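Local coordinates for acyl-coenzyme A oxidase (PDB 5K3H) that catalyses the FAD-dependent, oxygen-consuming desaturation of acyl-CoA chains to (2E)-enoyl-CoA, the first step of peroxisomal beta-oxidation, at the interface of chains A and B. Residues are numbered along the deposited sequence; one frame, centred on the assembly and turned at random. Chains: chain A/B, Acyl-coenzyme A oxidase.

Contacts 1 and 2 are two patches of the same two-fold homodimer interface, with the centres of their C-alpha atoms about 33 Å apart. They share no residue, yet both use the C-terminal part of one subunit against the N-terminal half of the other: in contact 1 the 3-10 helix 648-650 of chain B meets helix 68-85 and strand 234-238 of chain A, and in contact 2 helix 636-645 of chain A meets B:Met154 and residues 183-188 of chain B. Because each patch has a twin with the chains exchanged, these neighbouring C-terminal segments of both subunits reach across to the partner, tying the dimer together reciprocally.

Contact 1: the interface of chains A and B. Residues chain A 68-69, 72, 238, 240-241; chain B 647, 649.
B:Leu649, from the 3-10 helix 648-650 of one acyl-CoA oxidase subunit, pushes its side chain against A:Arg68 and A:Asp238 of the other, in a van der Waals contact within the family's homodimer interface. The packing is closest at its CD2 methyl, which sits over the centre of the guanidinium face of A:Arg68, 3.4 Å above the plane, with the two side chains crossing at about a right angle. An extended chain, with CG trans to the backbone N (chi1 -170°), carries that guanidinium from the start of helix 68-85 to the methyl. The same CD2 lies 3.7 Å from CG of the A:Asp238 carboxylate, and CD1 of A:Ile72 meets it tip to tip at 3.8 Å.

Within chain A, a salt bridge joins A:Arg68 NH1 to A:Asp238 OD2 at 3.3 Å, tilted from both the guanidinium and carboxylate planes. The backbone N of A:Gly240 donates to the same OD2 at 2.8 Å from the opposite face of the carboxylate. Approached from both faces, OD2 is probably restrained, and the longer arginine link is likely to help keep the guanidinium facing the leucine.

Contact thins out to either side. The other methyl of B:Leu649, CD1, comes no nearer than 3.9 Å to OE2 of the A:Glu69 carboxylate. B:Leu649 buries 86 Å² against chain A, B:Ser647 only 13 Å²; the serine touches A:Gly240 CA through its hydroxyl OG, with its CB 4.0 Å from that CA, while A:Pro241 barely touches the partner.

Contact 2: the interface of chains A and B. Residues chain A 637-638, 640-641; chain B 154, 183, 186, 188.
This is a largely apolar helix-to-loop patch of the acyl-CoA oxidase homodimer interface, which fastens helix 636-645 of chain A to the 3-10 helix 183-185 of chain B and the residues beside it. A:Phe641 meets several chain B side chains. One face of its ring receives CD1 of B:Leu186, 3.8 Å above the ring centre in a CH-pi contact, with the two side chains at about a right angle. Its CD1 lies in the indole plane of B:Trp188, at the edge of that ring and 3.7 Å from CZ3, so the indole offers its rim and not its face. With CG opposite the backbone N across CA-CB (chi1 -169°), the phenyl ring extends from the helix to meet both B:Leu186 and the indole edge.

The CD1 methyl of B:Ile183 rests on the helix backbone, 3.5 Å from the carbonyl O of A:Tyr637, and also touches CA of A:Glu638 and CB of A:Phe641. Further along, B:Met154 and A:Tyr637 run antiparallel alongside one another, the thioether SD lying 3.7 Å from the phenol-ring CD1. The methionine bends at chi2 and chi3, which brings its CE back towards A:Phe641, while SD also sits over the rim of one face of B:Trp188 within its own chain. CG of A:Leu640 packs against the indole CZ2 at 4.0 Å.

Putting an alanine at A:Phe641 would probably leave B:Leu186 without the ring face it caps and open a gap beside the indole edge.

By holding helix 636-645, near the C-terminus of one subunit, against the partner, the patch probably helps keep together the dimer whose FAD sites are built from both chains.

Contact 1: the interface of chains A and B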
loop_
_atom_site.group_PDB
_atom_site.type_symbol
_atom_site.label_atom_id
_atom_site.label_comp_id
_atom_site.label_asym_id
_atom_site.label_seq_id
_atom_site.Cartn_x
_atom_site.Cartn_y
_atom_site.Cartn_z
ATOM N N ARG A 68 -7.297 -16.183 -12.315
ATOM C CA ARG A 68 -8.113 -16.438 -11.134
ATOM C C ARG A 68 -8.739 -17.828 -11.191
ATOM O O ARG A 68 -8.713 -18.578 -10.208
ATOM C CB ARG A 68 -9.198 -15.366 -10.993
ATOM C CG ARG A 68 -9.888 -15.486 -9.652
ATOM C CD ARG A 68 -11.026 -14.530 -9.424
ATOM N NE ARG A 68 -11.476 -14.704 -8.052
ATOM C CZ ARG A 68 -12.562 -14.152 -7.525
ATOM N NH1 ARG A 68 -13.349 -13.371 -8.261
ATOM N NH2 ARG A 68 -12.863 -14.397 -6.255
ATOM N N GLU A 69 -9.312 -18.183 -12.348
ATOM C CA GLU A 69 -9.950 -19.487 -12.526
ATOM C C GLU A 69 -8.967 -20.629 -12.274
ATOM O O GLU A 69 -9.321 -21.635 -11.646
ATOM C CB GLU A 69 -10.553 -19.590 -13.937
ATOM C CG GLU A 69 -11.761 -18.663 -14.186
ATOM C CD GLU A 69 -11.371 -17.204 -14.519
ATOM O OE1 GLU A 69 -10.167 -16.932 -14.728
ATOM O OE2 GLU A 69 -12.265 -16.316 -14.514
ATOM N N ILE A 72 -8.306 -21.062 -8.438
ATOM C CA ILE A 72 -9.411 -21.705 -7.736
ATOM C C ILE A 72 -9.436 -23.202 -8.031
ATOM O O ILE A 72 -9.661 -24.024 -7.130
ATOM C CB ILE A 72 -10.739 -21.038 -8.134
ATOM C CG1 ILE A 72 -10.746 -19.572 -7.700
ATOM C CG2 ILE A 72 -11.925 -21.811 -7.550
ATOM C CD1 ILE A 72 -11.973 -18.818 -8.121
ATOM N N ASP A 238 -20.871 -14.640 -7.108
ATOM C CA ASP A 238 -19.605 -14.022 -6.729
ATOM C C ASP A 238 -19.662 -12.503 -6.904
ATOM O O ASP A 238 -20.262 -11.995 -7.861
ATOM C CB ASP A 238 -18.479 -14.610 -7.577
ATOM C CG ASP A 238 -17.116 -14.057 -7.214
ATOM O OD1 ASP A 238 -16.563 -14.435 -6.146
ATOM O OD2 ASP A 238 -16.601 -13.224 -8.009
ATOM N N GLY A 240 -17.092 -10.503 -7.538
ATOM C CA GLY A 240 -16.086 -10.006 -8.458
ATOM C C GLY A 240 -14.646 -10.067 -7.951
ATOM O O GLY A 240 -14.371 -10.452 -6.807
ATOM N N PRO A 241 -13.685 -9.718 -8.811
ATOM C CA PRO A 241 -12.276 -9.772 -8.392
ATOM C C PRO A 241 -11.931 -8.660 -7.400
ATOM O O PRO A 241 -12.512 -7.575 -7.410
ATOM C CB PRO A 241 -11.515 -9.611 -9.717
ATOM C CG PRO A 241 -12.443 -8.797 -10.578
ATOM C CD PRO A 241 -13.830 -9.273 -10.212
ATOM N N SER B 647 -19.546 -10.339 -13.686
ATOM C CA SER B 647 -18.123 -10.640 -13.578
ATOM C C SER B 647 -17.876 -12.121 -13.887
ATOM O O SER B 647 -18.801 -12.927 -13.850
ATOM C CB SER B 647 -17.619 -10.256 -12.182
ATOM O OG SER B 647 -18.240 -11.028 -11.161
ATOM N N LEU B 649 -16.746 -15.059 -12.778
ATOM C CA LEU B 649 -17.165 -16.246 -12.044
ATOM C C LEU B 649 -18.666 -16.509 -12.108
ATOM O O LEU B 649 -19.098 -17.596 -11.701
ATOM C CB LEU B 649 -16.721 -16.172 -10.578
ATOM C CG LEU B 649 -15.393 -16.863 -10.245
ATOM C CD1 LEU B 649 -14.361 -16.700 -11.307
ATOM C CD2 LEU B 649 -14.852 -16.451 -8.901
#

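Contact 2: the interface of chains A and B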
loop_
_atom_site.group_PDB
_atom_site.type_symbol
_atom_site.label_atom_id
_atom_site.label_comp_id
_atom_site.label_asym_id
_atom_site.label_seq_id
_atom_site.Cartn_x
_atom_site.Cartn_y
_atom_site.Cartn_z
ATOM N N TYR A 637 19.416 -14.253 -8.653
ATOM C CA TYR A 637 19.478 -13.822 -10.055
ATOM C C TYR A 637 19.235 -14.969 -11.041
ATOM O O TYR A 637 18.487 -14.805 -12.012
ATOM C CB TYR A 637 20.816 -13.136 -10.357
ATOM C CG TYR A 637 20.987 -11.813 -9.652
ATOM C CD1 TYR A 637 19.930 -10.897 -9.579
ATOM C CD2 TYR A 637 22.189 -11.484 -9.030
ATOM C CE1 TYR A 637 20.078 -9.686 -8.905
ATOM C CE2 TYR A 637 22.346 -10.294 -8.379
ATOM C CZ TYR A 637 21.295 -9.395 -8.318
ATOM O OH TYR A 637 21.463 -8.200 -7.662
ATOM N N GLU A 638 19.869 -16.123 -10.842
ATOM C CA GLU A 638 19.635 -17.222 -11.776
ATOM C C GLU A 638 18.177 -17.640 -11.773
ATOM O O GLU A 638 17.598 -17.918 -12.833
ATOM C CB GLU A 638 20.509 -18.429 -11.441
ATOM C CG GLU A 638 21.957 -18.106 -11.210
ATOM C CD GLU A 638 22.295 -18.194 -9.726
ATOM O OE1 GLU A 638 21.898 -17.244 -8.969
ATOM O OE2 GLU A 638 22.920 -19.239 -9.329
ATOM N N LEU A 640 15.544 -15.804 -10.741
ATOM C CA LEU A 640 14.675 -14.751 -11.259
ATOM C C LEU A 640 14.610 -14.789 -12.787
ATOM O O LEU A 640 13.549 -14.560 -13.379
ATOM C CB LEU A 640 15.178 -13.395 -10.759
ATOM C CG LEU A 640 14.386 -12.122 -11.056
ATOM C CD1 LEU A 640 13.074 -12.283 -10.401
ATOM C CD2 LEU A 640 15.110 -10.870 -10.527
ATOM N N PHE A 641 15.738 -15.073 -13.440
ATOM C CA PHE A 641 15.770 -15.198 -14.893
ATOM C C PHE A 641 14.944 -16.390 -15.377
ATOM O O PHE A 641 14.177 -16.269 -16.344
ATOM C CB PHE A 641 17.223 -15.305 -15.343
ATOM C CG PHE A 641 17.431 -15.169 -16.829
ATOM C CD1 PHE A 641 16.542 -14.435 -17.611
ATOM C CD2 PHE A 641 18.563 -15.726 -17.434
ATOM C CE1 PHE A 641 16.760 -14.293 -19.003
ATOM C CE2 PHE A 641 18.786 -15.587 -18.799
ATOM C CZ PHE A 641 17.883 -14.874 -19.589
ATOM N N MET B 154 19.691 -6.029 -14.595
ATOM C CA MET B 154 19.324 -6.974 -13.548
ATOM C C MET B 154 20.050 -6.690 -12.233
ATOM O O MET B 154 19.420 -6.593 -11.177
ATOM C CB MET B 154 19.603 -8.396 -14.054
ATOM C CG MET B 154 19.752 -9.482 -12.999
ATOM S SD MET B 154 18.368 -10.608 -12.925
ATOM C CE MET B 154 18.714 -11.671 -14.285
ATOM N N ILE B 183 24.764 -12.600 -16.384
ATOM C CA ILE B 183 23.329 -12.553 -16.122
ATOM C C ILE B 183 22.935 -11.202 -15.538
ATOM O O ILE B 183 21.962 -10.583 -15.985
ATOM C CB ILE B 183 22.916 -13.716 -15.197
ATOM C CG1 ILE B 183 21.403 -13.740 -14.999
ATOM C CG2 ILE B 183 23.639 -13.666 -13.852
ATOM C CD1 ILE B 183 20.884 -15.078 -14.494
ATOM N N LEU B 186 22.137 -8.238 -17.949
ATOM C CA LEU B 186 20.924 -8.127 -18.737
ATOM C C LEU B 186 20.296 -6.771 -18.506
ATOM O O LEU B 186 20.249 -6.297 -17.370
ATOM C CB LEU B 186 19.925 -9.211 -18.340
ATOM C CG LEU B 186 20.159 -10.662 -18.755
ATOM C CD1 LEU B 186 19.303 -11.594 -17.916
ATOM C CD2 LEU B 186 19.925 -10.879 -20.276
ATOM N N TRP B 188 17.039 -5.028 -17.799
ATOM C CA TRP B 188 15.954 -5.612 -17.000
ATOM C C TRP B 188 15.132 -4.462 -16.454
ATOM O O TRP B 188 15.714 -3.542 -15.875
ATOM C CB TRP B 188 16.493 -6.485 -15.861
ATOM C CG TRP B 188 15.469 -7.434 -15.246
ATOM C CD1 TRP B 188 14.476 -7.121 -14.352
ATOM C CD2 TRP B 188 15.354 -8.845 -15.483
ATOM N NE1 TRP B 188 13.744 -8.248 -14.034
ATOM C CE2 TRP B 188 14.269 -9.318 -14.714
ATOM C CE3 TRP B 188 16.068 -9.757 -16.271
ATOM C CZ2 TRP B 188 13.882 -10.651 -14.713
ATOM C CZ3 TRP B 188 15.668 -11.088 -16.273
ATOM C CH2 TRP B 188 14.582 -11.517 -15.500
#